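Local coordinates for alginate biosynthesis protein AlgJ (Pseudomonas putida, PDB 4O8V), which probably adds acetyl groups to mannuronate residues of alginate, acting with partner proteins of an inner-membrane acetylation complex, at residues A[117-122]-A[182-187]; A[66-71]-A[113-118]; A[126-131]-A[225-230]; A[10-15]-A[73-78]. All coordinates share one frame; numbering follows the deposited sequence.

Contact 1 of 4, residues A[117-122]-A[182-187]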
loop_
_atom_site.group_PDB
_atom_site.type_symbol
_atom_site.label_atom_id
_atom_site.label_comp_id
_atom_site.label_asym_id
_atom_site.label_seq_id
_atom_site.Cartn_x
_atom_site.Cartn_y
_atom_site.Cartn_z
ATOM N N LEU A 117 -5.008 11.027 5.816
ATOM C CA LEU A 117 -4.847 12.485 5.900
ATOM C C LEU A 117 -5.922 13.182 5.069
ATOM O O LEU A 117 -6.364 12.642 4.063
ATOM C CB LEU A 117 -3.455 12.900 5.402
ATOM C CG LEU A 117 -2.263 12.446 6.255
ATOM C CD1 LEU A 117 -1.011 12.457 5.420
ATOM C CD2 LEU A 117 -2.081 13.353 7.413
ATOM N N ARG A 118 -6.336 14.373 5.485
ATOM C CA ARG A 118 -7.342 15.146 4.730
ATOM C C ARG A 118 -6.846 15.651 3.349
ATOM O O ARG A 118 -7.599 15.617 2.366
ATOM C CB ARG A 118 -7.830 16.325 5.597
ATOM C CG ARG A 118 -8.825 17.281 4.912
ATOM C CD ARG A 118 -9.404 18.305 5.912
ATOM N NE ARG A 118 -8.379 18.858 6.785
ATOM C CZ ARG A 118 -7.522 19.809 6.434
ATOM N NH1 ARG A 118 -7.577 20.345 5.222
ATOM N NH2 ARG A 118 -6.613 20.234 7.305
ATOM N N THR A 119 -5.590 16.094 3.263
ATOM C CA THR A 119 -5.087 16.730 2.048
ATOM C C THR A 119 -4.014 15.928 1.317
ATOM O O THR A 119 -3.334 16.441 0.433
ATOM C CB THR A 119 -4.516 18.111 2.351
ATOM O OG1 THR A 119 -3.300 17.974 3.098
ATOM C CG2 THR A 119 -5.533 18.942 3.162
ATOM N N ASP A 120 -3.873 14.664 1.687
ATOM C CA ASP A 120 -2.775 13.829 1.186
ATOM C C ASP A 120 -3.348 12.469 0.780
ATOM O O ASP A 120 -4.400 12.075 1.280
ATOM C CB ASP A 120 -1.710 13.708 2.285
ATOM C CG ASP A 120 -0.417 13.005 1.828
ATOM O OD1 ASP A 120 -0.399 11.754 1.780
ATOM O OD2 ASP A 120 0.585 13.723 1.562
ATOM N N THR A 121 -2.692 11.759 -0.130
ATOM C CA THR A 121 -3.185 10.450 -0.553
ATOM C C THR A 121 -3.036 9.381 0.528
ATOM O O THR A 121 -3.712 8.353 0.483
ATOM C CB THR A 121 -2.443 9.930 -1.814
ATOM O OG1 THR A 121 -1.059 9.770 -1.500
ATOM C CG2 THR A 121 -2.616 10.899 -2.972
ATOM N N HIS A 122 -2.144 9.599 1.489
ATOM C CA HIS A 122 -1.689 8.482 2.322
ATOM C C HIS A 122 -2.467 8.255 3.612
ATOM O O HIS A 122 -3.115 9.153 4.143
ATOM C CB HIS A 122 -0.212 8.666 2.670
ATOM C CG HIS A 122 0.682 8.608 1.468
ATOM N ND1 HIS A 122 1.219 9.733 0.879
ATOM C CD2 HIS A 122 1.098 7.553 0.726
ATOM C CE1 HIS A 122 1.949 9.368 -0.165
ATOM N NE2 HIS A 122 1.881 8.051 -0.288
ATOM N N ALA A 182 -6.391 24.080 4.609
ATOM C CA ALA A 182 -5.544 24.042 5.798
ATOM C C ALA A 182 -4.635 22.807 5.753
ATOM O O ALA A 182 -5.075 21.729 5.356
ATOM C CB ALA A 182 -6.398 24.027 7.078
ATOM N N PRO A 183 -3.368 22.963 6.145
ATOM C CA PRO A 183 -2.505 21.784 6.260
ATOM C C PRO A 183 -3.078 20.757 7.226
ATOM O O PRO A 183 -3.765 21.135 8.186
ATOM C CB PRO A 183 -1.194 22.355 6.804
ATOM C CG PRO A 183 -1.238 23.803 6.488
ATOM C CD PRO A 183 -2.670 24.207 6.512
ATOM N N ASP A 184 -2.795 19.478 6.982
ATOM C CA ASP A 184 -3.026 18.442 7.983
ATOM C C ASP A 184 -2.128 18.669 9.190
ATOM O O ASP A 184 -1.199 19.470 9.138
ATOM C CB ASP A 184 -2.730 17.037 7.417
ATOM C CG ASP A 184 -3.877 16.473 6.603
ATOM O OD1 ASP A 184 -4.802 15.862 7.195
ATOM O OD2 ASP A 184 -3.837 16.603 5.364
ATOM N N ASN A 185 -2.404 17.937 10.266
ATOM C CA ASN A 185 -1.455 17.802 11.360
ATOM C C ASN A 185 -0.888 16.401 11.302
ATOM O O ASN A 185 -1.602 15.463 10.938
ATOM C CB ASN A 185 -2.118 18.067 12.710
ATOM C CG ASN A 185 -2.247 19.548 13.011
ATOM O OD1 ASN A 185 -1.441 20.364 12.555
ATOM N ND2 ASN A 185 -3.253 19.905 13.800
ATOM N N LEU A 186 0.395 16.271 11.627
ATOM C CA LEU A 186 1.076 14.981 11.557
ATOM C C LEU A 186 1.886 14.689 12.807
ATOM O O LEU A 186 2.755 15.469 13.206
ATOM C CB LEU A 186 1.990 14.935 10.311
ATOM C CG LEU A 186 2.867 13.670 10.273
ATOM C CD1 LEU A 186 1.988 12.421 10.061
ATOM C CD2 LEU A 186 3.961 13.806 9.175
ATOM N N GLN A 187 1.596 13.550 13.442
ATOM C CA GLN A 187 2.336 13.141 14.622
ATOM C C GLN A 187 3.550 12.299 14.217
ATOM O O GLN A 187 3.429 11.346 13.458
ATOM C CB GLN A 187 1.459 12.335 15.582
ATOM C CG GLN A 187 2.173 11.997 16.870
ATOM C CD GLN A 187 1.331 11.166 17.817
ATOM O OE1 GLN A 187 0.917 10.050 17.487
ATOM N NE2 GLN A 187 1.088 11.698 19.003
#
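Asp-184 OD2 takes two bonds from one residue: Thr-119 OG1 lies 2.7 Å from it, met nearly along the C-O axis, and Thr-119 N reaches it at 2.8 Å on the syn lone pair. Asp-184 OD1 receives Arg-118 N at 2.7 Å, again on the syn side, so a single carboxylate spans two successive N-H groups. Arg-118 and Thr-119 belong to the probable catalytic loop of an SGNH hydrolase-like fold, carrying Asp-120 and His-122, active-site residues by similarity. With OG1 between the backbone N and the carbonyl carbon (chi1 70°), Thr-119 can bring hydroxyl and N-H together on one oxygen. Asp-184 is a buried residue, and these three donors would be expected to stabilise its negative charge. An alanine in place of Asp-184 would probably leave both N-H groups and the threonine hydroxyl without this acceptor, and the loop less firmly tied to strand 184-193.

Alongside, the Arg-118 guanidinium grips Ala-182 O end-on: NH1 and NH2 each lie 2.9 Å from that oxygen, which sits only 12° out of the guanidinium plane. NH1 has a second partner in Gln-17 O. On the catalytic side, Asp-120 OD1 closes an Asx turn onto His-122 N and also accepts His-122 ND1 at 2.7 Å, while His-122 NE2 bonds to Ser-218 OG.

Contact 2 of 4, residues A[66-71]-A[113-118]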
loop_
_atom_site.group_PDB
_atom_site.type_symbol
_atom_site.label_atom_id
_atom_site.label_comp_id
_atom_site.label_asym_id
_atom_site.label_seq_id
_atom_site.Cartn_x
_atom_site.Cartn_y
_atom_site.Cartn_z
ATOM N N ARG A 66 -12.916 5.582 -0.924
ATOM C CA ARG A 66 -13.812 4.518 -0.471
ATOM C C ARG A 66 -13.979 4.556 1.044
ATOM O O ARG A 66 -15.053 4.282 1.558
ATOM C CB ARG A 66 -13.272 3.127 -0.897
ATOM C CG ARG A 66 -14.160 1.964 -0.468
ATOM C CD ARG A 66 -13.614 0.584 -0.920
ATOM N NE ARG A 66 -13.177 0.550 -2.321
ATOM C CZ ARG A 66 -13.992 0.501 -3.371
ATOM N NH1 ARG A 66 -15.317 0.527 -3.204
ATOM N NH2 ARG A 66 -13.483 0.454 -4.602
ATOM N N VAL A 67 -12.905 4.885 1.754
ATOM C CA VAL A 67 -12.931 4.897 3.205
ATOM C C VAL A 67 -13.589 6.182 3.723
ATOM O O VAL A 67 -14.273 6.156 4.745
ATOM C CB VAL A 67 -11.511 4.753 3.802
ATOM C CG1 VAL A 67 -11.547 4.855 5.330
ATOM C CG2 VAL A 67 -10.878 3.425 3.367
ATOM N N TYR A 68 -13.382 7.294 3.015
ATOM C CA TYR A 68 -13.988 8.588 3.397
ATOM C C TYR A 68 -15.009 9.111 2.375
ATOM O O TYR A 68 -14.960 10.268 1.943
ATOM C CB TYR A 68 -12.866 9.616 3.656
ATOM C CG TYR A 68 -12.236 9.400 5.012
ATOM C CD1 TYR A 68 -12.891 9.837 6.169
ATOM C CD2 TYR A 68 -11.017 8.715 5.150
ATOM C CE1 TYR A 68 -12.350 9.619 7.425
ATOM C CE2 TYR A 68 -10.459 8.486 6.417
ATOM C CZ TYR A 68 -11.139 8.934 7.549
ATOM O OH TYR A 68 -10.614 8.703 8.804
ATOM N N THR A 69 -15.983 8.277 2.029
ATOM C CA THR A 69 -17.029 8.684 1.082
ATOM C C THR A 69 -17.837 9.869 1.587
ATOM O O THR A 69 -18.464 10.597 0.800
ATOM C CB THR A 69 -18.015 7.545 0.786
ATOM O OG1 THR A 69 -18.703 7.190 1.990
ATOM C CG2 THR A 69 -17.282 6.333 0.263
ATOM N N GLU A 70 -17.822 10.077 2.899
ATOM C CA GLU A 70 -18.643 11.132 3.473
ATOM C C GLU A 70 -18.055 12.507 3.162
ATOM O O GLU A 70 -18.724 13.524 3.349
ATOM C CB GLU A 70 -18.812 10.942 4.993
ATOM C CG GLU A 70 -17.539 11.078 5.818
ATOM C CD GLU A 70 -16.888 9.721 6.128
ATOM O OE1 GLU A 70 -16.894 8.826 5.248
ATOM O OE2 GLU A 70 -16.388 9.549 7.262
ATOM N N TYR A 71 -16.816 12.540 2.679
ATOM C CA TYR A 71 -16.197 13.816 2.317
ATOM C C TYR A 71 -16.090 13.992 0.806
ATOM O O TYR A 71 -15.444 14.920 0.333
ATOM C CB TYR A 71 -14.814 13.953 2.973
ATOM C CG TYR A 71 -14.913 14.052 4.480
ATOM C CD1 TYR A 71 -15.665 15.051 5.079
ATOM C CD2 TYR A 71 -14.262 13.133 5.303
ATOM C CE1 TYR A 71 -15.769 15.142 6.458
ATOM C CE2 TYR A 71 -14.365 13.209 6.685
ATOM C CZ TYR A 71 -15.124 14.214 7.252
ATOM O OH TYR A 71 -15.226 14.313 8.622
ATOM N N GLY A 113 -10.106 8.536 15.076
ATOM C CA GLY A 113 -9.474 9.679 14.455
ATOM C C GLY A 113 -9.272 9.390 12.979
ATOM O O GLY A 113 -9.789 8.397 12.471
ATOM N N GLN A 114 -8.545 10.265 12.292
ATOM C CA GLN A 114 -8.327 10.107 10.863
ATOM C C GLN A 114 -7.439 8.889 10.589
ATOM O O GLN A 114 -6.357 8.764 11.176
ATOM C CB GLN A 114 -7.690 11.359 10.271
ATOM C CG GLN A 114 -8.694 12.515 10.182
ATOM C CD GLN A 114 -8.119 13.750 9.524
ATOM O OE1 GLN A 114 -8.381 14.863 9.965
ATOM N NE2 GLN A 114 -7.374 13.564 8.430
ATOM N N VAL A 115 -7.893 8.026 9.683
ATOM C CA VAL A 115 -7.074 6.894 9.252
ATOM C C VAL A 115 -6.409 7.208 7.901
ATOM O O VAL A 115 -5.469 6.530 7.506
ATOM C CB VAL A 115 -7.906 5.575 9.200
ATOM C CG1 VAL A 115 -8.503 5.240 10.605
ATOM C CG2 VAL A 115 -8.994 5.612 8.151
ATOM N N PHE A 116 -6.878 8.257 7.219
ATOM C CA PHE A 116 -6.145 8.900 6.114
ATOM C C PHE A 116 -6.021 10.394 6.399
ATOM O O PHE A 116 -6.857 10.964 7.126
ATOM C CB PHE A 116 -6.854 8.749 4.751
ATOM C CG PHE A 116 -6.733 7.382 4.130
ATOM C CD1 PHE A 116 -7.567 6.351 4.542
ATOM C CD2 PHE A 116 -5.837 7.156 3.090
ATOM C CE1 PHE A 116 -7.484 5.107 3.974
ATOM C CE2 PHE A 116 -5.746 5.911 2.505
ATOM C CZ PHE A 116 -6.566 4.882 2.947
ATOM N N LEU A 117 -5.008 11.027 5.816
ATOM C CA LEU A 117 -4.847 12.485 5.900
ATOM C C LEU A 117 -5.922 13.182 5.069
ATOM O O LEU A 117 -6.364 12.642 4.063
ATOM C CB LEU A 117 -3.455 12.900 5.402
ATOM C CG LEU A 117 -2.263 12.446 6.255
ATOM C CD1 LEU A 117 -1.011 12.457 5.420
ATOM C CD2 LEU A 117 -2.081 13.353 7.413
ATOM N N ARG A 118 -6.336 14.373 5.485
ATOM C CA ARG A 118 -7.342 15.146 4.730
ATOM C C ARG A 118 -6.846 15.651 3.349
ATOM O O ARG A 118 -7.599 15.617 2.366
ATOM C CB ARG A 118 -7.830 16.325 5.597
ATOM C CG ARG A 118 -8.825 17.281 4.912
ATOM C CD ARG A 118 -9.404 18.305 5.912
ATOM N NE ARG A 118 -8.379 18.858 6.785
ATOM C CZ ARG A 118 -7.522 19.809 6.434
ATOM N NH1 ARG A 118 -7.577 20.345 5.222
ATOM N NH2 ARG A 118 -6.613 20.234 7.305
HETATM O O HOH W 1 -12.135 9.363 10.836
#
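Where the loop 113-118 approaches the probable catalytic residues, it rests against the end of helix 64-67 through Val-67 and Tyr-68. Tyr-68, the first residue to leave helical backbone angles, supplies the polar link: Val-115 N donates to Tyr-68 OH at 2.9 Å with an N-H...O angle of 168°, and the donor lies in the plane of the phenol ring. A water, also in that plane, sits 2.6 Å from Tyr-68 OH and donates to Gly-113 O at 3.0 Å, so the hydroxyl is linked to the loop twice. A phenylalanine in place of Tyr-68 would probably leave Val-115 N without its acceptor and the water without one of its partners.

Residues 113-118 are the part of the SGNH hydrolase-like fold that runs on toward Asp-120 and His-122, and most of the remaining packing is apolar. Tyr-68 CE2 packs 3.7 Å from Val-115 CG2 and meets the edge of the Phe-116 ring, near its plane. Val-67 splits its methyls between two partners, CG1 standing 3.9 Å from Val-115 CG2 and CG2 3.8 Å from Phe-116 CE1; both side chains cross that of Val-67 at about a right angle. Within the loop, Gln-114 NE2 donates to Phe-116 O at 3.0 Å, in the carbonyl plane and on a lone pair, which fixes the side-chain amide against the backbone two residues on.

Contact 3 of 4, residues A[126-131]-A[225-230]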
loop_
_atom_site.group_PDB
_atom_site.type_symbol
_atom_site.label_atom_id
_atom_site.label_comp_id
_atom_site.label_asym_id
_atom_site.label_seq_id
_atom_site.Cartn_x
_atom_site.Cartn_y
_atom_site.Cartn_z
HETATM N N MSE A 126 -1.628 6.424 12.476
HETATM C CA MSE A 126 -2.579 5.538 13.124
HETATM C C MSE A 126 -3.231 4.585 12.119
HETATM O O MSE A 126 -3.444 3.404 12.430
HETATM C CB MSE A 126 -3.649 6.344 13.874
HETATM C CG MSE A 126 -4.565 5.486 14.712
HETATM SE SE MSE A 126 -6.237 5.006 13.786
HETATM C CE MSE A 126 -7.197 6.709 13.950
ATOM N N GLY A 127 -3.534 5.086 10.920
ATOM C CA GLY A 127 -4.144 4.261 9.894
ATOM C C GLY A 127 -3.220 3.127 9.464
ATOM O O GLY A 127 -3.634 1.974 9.292
ATOM N N ALA A 128 -1.953 3.463 9.281
ATOM C CA ALA A 128 -0.972 2.456 8.872
ATOM C C ALA A 128 -0.774 1.415 9.988
ATOM O O ALA A 128 -0.544 0.241 9.744
ATOM C CB ALA A 128 0.350 3.130 8.493
ATOM N N GLU A 129 -0.911 1.848 11.229
ATOM C CA GLU A 129 -0.706 0.959 12.352
ATOM C C GLU A 129 -1.855 -0.060 12.431
ATOM O O GLU A 129 -1.629 -1.239 12.718
ATOM C CB GLU A 129 -0.587 1.784 13.641
ATOM C CG GLU A 129 -0.434 0.967 14.910
ATOM C CD GLU A 129 -0.416 1.851 16.138
ATOM O OE1 GLU A 129 -1.501 2.286 16.582
ATOM O OE2 GLU A 129 0.689 2.140 16.635
ATOM N N VAL A 130 -3.082 0.405 12.195
ATOM C CA VAL A 130 -4.239 -0.477 12.104
ATOM C C VAL A 130 -4.031 -1.537 11.015
ATOM O O VAL A 130 -4.264 -2.739 11.254
ATOM C CB VAL A 130 -5.528 0.333 11.831
ATOM C CG1 VAL A 130 -6.689 -0.594 11.500
ATOM C CG2 VAL A 130 -5.847 1.192 13.040
ATOM N N ALA A 131 -3.547 -1.104 9.851
ATOM C CA ALA A 131 -3.257 -2.033 8.747
ATOM C C ALA A 131 -2.185 -3.040 9.167
ATOM O O ALA A 131 -2.347 -4.259 8.978
ATOM C CB ALA A 131 -2.829 -1.266 7.481
ATOM N N TRP A 225 4.645 7.724 7.722
ATOM C CA TRP A 225 3.488 6.892 8.077
ATOM C C TRP A 225 3.915 5.741 9.000
ATOM O O TRP A 225 3.064 5.043 9.545
ATOM C CB TRP A 225 2.775 6.359 6.819
ATOM C CG TRP A 225 2.854 7.323 5.640
ATOM C CD1 TRP A 225 3.235 7.034 4.347
ATOM C CD2 TRP A 225 2.580 8.736 5.670
ATOM N NE1 TRP A 225 3.192 8.189 3.571
ATOM C CE2 TRP A 225 2.814 9.242 4.367
ATOM C CE3 TRP A 225 2.172 9.624 6.676
ATOM C CZ2 TRP A 225 2.654 10.593 4.049
ATOM C CZ3 TRP A 225 2.010 10.962 6.358
ATOM C CH2 TRP A 225 2.258 11.439 5.061
ATOM N N ASN A 226 5.229 5.582 9.163
ATOM C CA ASN A 226 5.841 4.564 10.034
ATOM C C ASN A 226 5.269 3.163 9.821
ATOM O O ASN A 226 5.118 2.402 10.783
ATOM C CB ASN A 226 5.687 4.945 11.525
ATOM C CG ASN A 226 6.701 4.222 12.426
ATOM O OD1 ASN A 226 7.877 4.105 12.082
ATOM N ND2 ASN A 226 6.235 3.700 13.560
ATOM N N PHE A 227 4.932 2.817 8.577
ATOM C CA PHE A 227 4.360 1.499 8.316
ATOM C C PHE A 227 5.378 0.387 8.595
ATOM O O PHE A 227 5.015 -0.660 9.155
ATOM C CB PHE A 227 3.846 1.411 6.883
ATOM C CG PHE A 227 3.079 0.150 6.576
ATOM C CD1 PHE A 227 2.108 -0.325 7.441
ATOM C CD2 PHE A 227 3.333 -0.557 5.394
ATOM C CE1 PHE A 227 1.393 -1.469 7.137
ATOM C CE2 PHE A 227 2.611 -1.696 5.082
ATOM C CZ PHE A 227 1.653 -2.161 5.953
ATOM N N LEU A 228 6.638 0.606 8.215
ATOM C CA LEU A 228 7.685 -0.375 8.535
ATOM C C LEU A 228 7.759 -0.655 10.041
ATOM O O LEU A 228 7.799 -1.810 10.483
ATOM C CB LEU A 228 9.057 0.102 8.048
ATOM C CG LEU A 228 10.207 -0.877 8.295
ATOM C CD1 LEU A 228 9.949 -2.142 7.522
ATOM C CD2 LEU A 228 11.492 -0.239 7.849
ATOM N N GLY A 229 7.808 0.416 10.826
ATOM C CA GLY A 229 7.940 0.264 12.264
ATOM C C GLY A 229 6.709 -0.426 12.825
ATOM O O GLY A 229 6.820 -1.283 13.708
ATOM N N ALA A 230 5.541 -0.051 12.305
ATOM C CA ALA A 230 4.284 -0.610 12.807
ATOM C C ALA A 230 4.252 -2.130 12.557
ATOM O O ALA A 230 3.805 -2.906 13.403
ATOM C CB ALA A 230 3.094 0.078 12.161
#
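From its CB, the Phe-227 side chain starts with CG anti to the backbone N (chi1 -173°), and its ring then approaches helix 125-141. CD1 comes first, 3.6 Å from Ala-128 O and 4.0 Å from Ala-128 CB. The next ring atom, CE1, is almost as near to Ala-128 O and lies 4.2 Å from Ala-131 CB. The carbonyl oxygen stands at the ring edge, near its plane, while the Ala-131 methyl approaches obliquely. The ring also packs on Ala-132, Leu-135 and Trp-123.

Ala-128 and Ala-230 add two more close approaches. Ala-128 CB sits 3.5 Å from Trp-225 O, just before helix 227-235 begins, and Ala-230 CB packs 3.9 Å from Glu-129 CA. These contacts join two helices of the SGNH hydrolase-like domain at short range: the Ala-128 and Phe-227 CA atoms are 5.4 Å apart, and those of Glu-129 and Ala-230 are 5.3 Å apart. The carboxylate of Glu-129 has its salt-bridge partner outside these segments, in Arg-189. The Trp-225 indole leads off from the helix pair and stacks on His-122, the probable proton acceptor, so Trp-225 meets Ala-128 with its carbonyl oxygen and the probable active site with its indole.

Since no hydrogen bond passes between the segments, cohesion here rests on van der Waals contact, and the three alanines, each with nothing beyond CB, are consistent with backbones lying this close.

Contact 4 of 4, residues A[10-15]-A[73-78]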
loop_
_atom_site.group_PDB
_atom_site.type_symbol
_atom_site.label_atom_id
_atom_site.label_comp_id
_atom_site.label_asym_id
_atom_site.label_seq_id
_atom_site.Cartn_x
_atom_site.Cartn_y
_atom_site.Cartn_z
ATOM N N GLY A 10 -3.960 14.085 -11.207
ATOM C CA GLY A 10 -4.675 15.240 -10.704
ATOM C C GLY A 10 -5.347 15.077 -9.348
ATOM O O GLY A 10 -5.167 14.069 -8.641
ATOM N N VAL A 11 -6.129 16.085 -8.983
ATOM C CA VAL A 11 -6.762 16.124 -7.670
ATOM C C VAL A 11 -8.261 16.418 -7.810
ATOM O O VAL A 11 -8.683 17.103 -8.748
ATOM C CB VAL A 11 -6.049 17.170 -6.754
ATOM C CG1 VAL A 11 -5.915 18.496 -7.457
ATOM C CG2 VAL A 11 -6.784 17.339 -5.421
ATOM N N VAL A 12 -9.064 15.854 -6.911
ATOM C CA VAL A 12 -10.505 16.088 -6.853
ATOM C C VAL A 12 -10.841 16.752 -5.525
ATOM O O VAL A 12 -10.332 16.355 -4.470
ATOM C CB VAL A 12 -11.305 14.770 -7.012
ATOM C CG1 VAL A 12 -12.806 15.026 -6.962
ATOM C CG2 VAL A 12 -10.929 14.074 -8.321
ATOM N N LEU A 13 -11.660 17.797 -5.576
ATOM C CA LEU A 13 -12.047 18.487 -4.352
ATOM C C LEU A 13 -13.180 17.765 -3.665
ATOM O O LEU A 13 -14.156 17.400 -4.312
ATOM C CB LEU A 13 -12.485 19.925 -4.652
ATOM C CG LEU A 13 -11.509 20.828 -5.380
ATOM C CD1 LEU A 13 -12.183 22.197 -5.605
ATOM C CD2 LEU A 13 -10.224 20.965 -4.610
ATOM N N GLY A 14 -13.055 17.565 -2.356
ATOM C CA GLY A 14 -14.144 17.046 -1.546
ATOM C C GLY A 14 -14.736 18.121 -0.643
ATOM O O GLY A 14 -14.473 19.311 -0.839
ATOM N N ARG A 15 -15.550 17.710 0.328
ATOM C CA ARG A 15 -16.126 18.645 1.310
ATOM C C ARG A 15 -15.136 18.939 2.416
ATOM O O ARG A 15 -14.193 18.178 2.603
ATOM C CB ARG A 15 -17.404 18.081 1.943
ATOM C CG ARG A 15 -18.541 17.807 0.989
ATOM C CD ARG A 15 -19.832 17.522 1.770
ATOM N NE ARG A 15 -19.609 16.488 2.774
ATOM C CZ ARG A 15 -19.874 16.625 4.070
ATOM N NH1 ARG A 15 -20.399 17.751 4.527
ATOM N NH2 ARG A 15 -19.610 15.628 4.907
ATOM N N GLY A 73 -17.172 15.334 -2.669
ATOM C CA GLY A 73 -17.834 16.561 -3.077
ATOM C C GLY A 73 -18.806 16.304 -4.208
ATOM O O GLY A 73 -19.504 15.291 -4.221
ATOM N N LYS A 74 -18.854 17.234 -5.159
ATOM C CA LYS A 74 -19.697 17.096 -6.338
ATOM C C LYS A 74 -19.303 15.887 -7.188
ATOM O O LYS A 74 -20.149 15.050 -7.509
ATOM C CB LYS A 74 -19.645 18.385 -7.174
ATOM N N GLU A 75 -18.017 15.779 -7.524
ATOM C CA GLU A 75 -17.537 14.675 -8.351
ATOM C C GLU A 75 -17.533 13.355 -7.590
ATOM O O GLU A 75 -17.045 13.290 -6.463
ATOM C CB GLU A 75 -16.118 14.944 -8.865
ATOM C CG GLU A 75 -15.985 16.062 -9.872
ATOM C CD GLU A 75 -14.564 16.174 -10.397
ATOM O OE1 GLU A 75 -14.138 15.277 -11.160
ATOM O OE2 GLU A 75 -13.866 17.148 -10.032
ATOM N N ARG A 76 -18.052 12.308 -8.228
ATOM C CA ARG A 76 -17.971 10.938 -7.696
ATOM C C ARG A 76 -17.082 10.072 -8.591
ATOM O O ARG A 76 -16.991 10.341 -9.793
ATOM C CB ARG A 76 -19.374 10.331 -7.598
ATOM C CG ARG A 76 -20.296 11.105 -6.677
ATOM C CD ARG A 76 -19.659 11.175 -5.307
ATOM N NE ARG A 76 -20.173 12.270 -4.497
ATOM C CZ ARG A 76 -20.966 12.105 -3.444
ATOM N NH1 ARG A 76 -21.338 10.885 -3.089
ATOM N NH2 ARG A 76 -21.388 13.160 -2.752
ATOM N N PRO A 77 -16.446 9.028 -8.026
ATOM C CA PRO A 77 -15.617 8.149 -8.864
ATOM C C PRO A 77 -16.440 7.481 -9.975
ATOM O O PRO A 77 -17.652 7.282 -9.808
ATOM C CB PRO A 77 -15.072 7.115 -7.866
ATOM C CG PRO A 77 -15.095 7.827 -6.532
ATOM C CD PRO A 77 -16.346 8.689 -6.595
ATOM N N ALA A 78 -15.803 7.172 -11.105
ATOM C CA ALA A 78 -16.465 6.425 -12.178
ATOM C C ALA A 78 -16.771 4.999 -11.743
ATOM O O ALA A 78 -16.227 4.506 -10.748
ATOM C CB ALA A 78 -15.611 6.413 -13.455
HETATM O O HOH W 2 -12.942 18.617 -8.035
#
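The two backbones come together at one end and part at the other: the CA atoms of Gly-14 and Gly-73 are 4.0 Å apart, those of Val-12 and Glu-75 7.3 Å. The near end is a glycine-on-glycine contact, and the geometry explains its composition on one side. A CB built on Gly-73 would clash with Leu-13 O and press tightly on Gly-14 CA. No direct hydrogen bond runs between the segments.

At the wider end, side chains and a water bridge the separation. Val-12 CG1 packs 3.8 Å from Glu-75 CB; the glutamate chain runs on extended beyond CG, and its OE2 lies 3.9 Å from the same methyl. That oxygen also accepts from a water at 2.6 Å, and the water in turn takes the N-H of Leu-13, its oxygen 2.9 Å from Leu-13 N. Within the loop 73-78, Arg-76 holds Gly-73 O side-on through NE at 3.1 Å and NH2 at 3.2 Å, the two nitrogens reaching the oxygen from opposite faces of its carbonyl plane.

This is surface packing away from the annotated sites. Strand 11-13 pairs antiparallel with strand 19-21, Val-12 also touches Phe-25, and Arg-15 bonds to Glu-70 O and to the backbone of Tyr-71; the two-stranded sheet is thereby placed against the connection that runs from helix 64-67 to helix 84-94.

In the fold
Contacts 1 and 2 share Leu-117 and Arg-118, and their centres lie about 10 Å apart; the probable catalytic loop meets the end of helix 64-67 with residues 113-116 and strand 184-193 with residues 117-119. Contact 3 joins them through Trp-225, whose NE1 is 3.3 Å from His-122 CG and whose CH2 is 3.4 Å from Leu-117 CD1. Contact 1 holds Asp-120 and His-122, contact 3 touches them through Trp-225, and contact 2 lies next to them, the Phe-116 side chain about 6 Å from that of His-122. Contact 4 is farthest from contact 3, about 26 Å between centres, and adjoins contact 2 through the bonds of Arg-15.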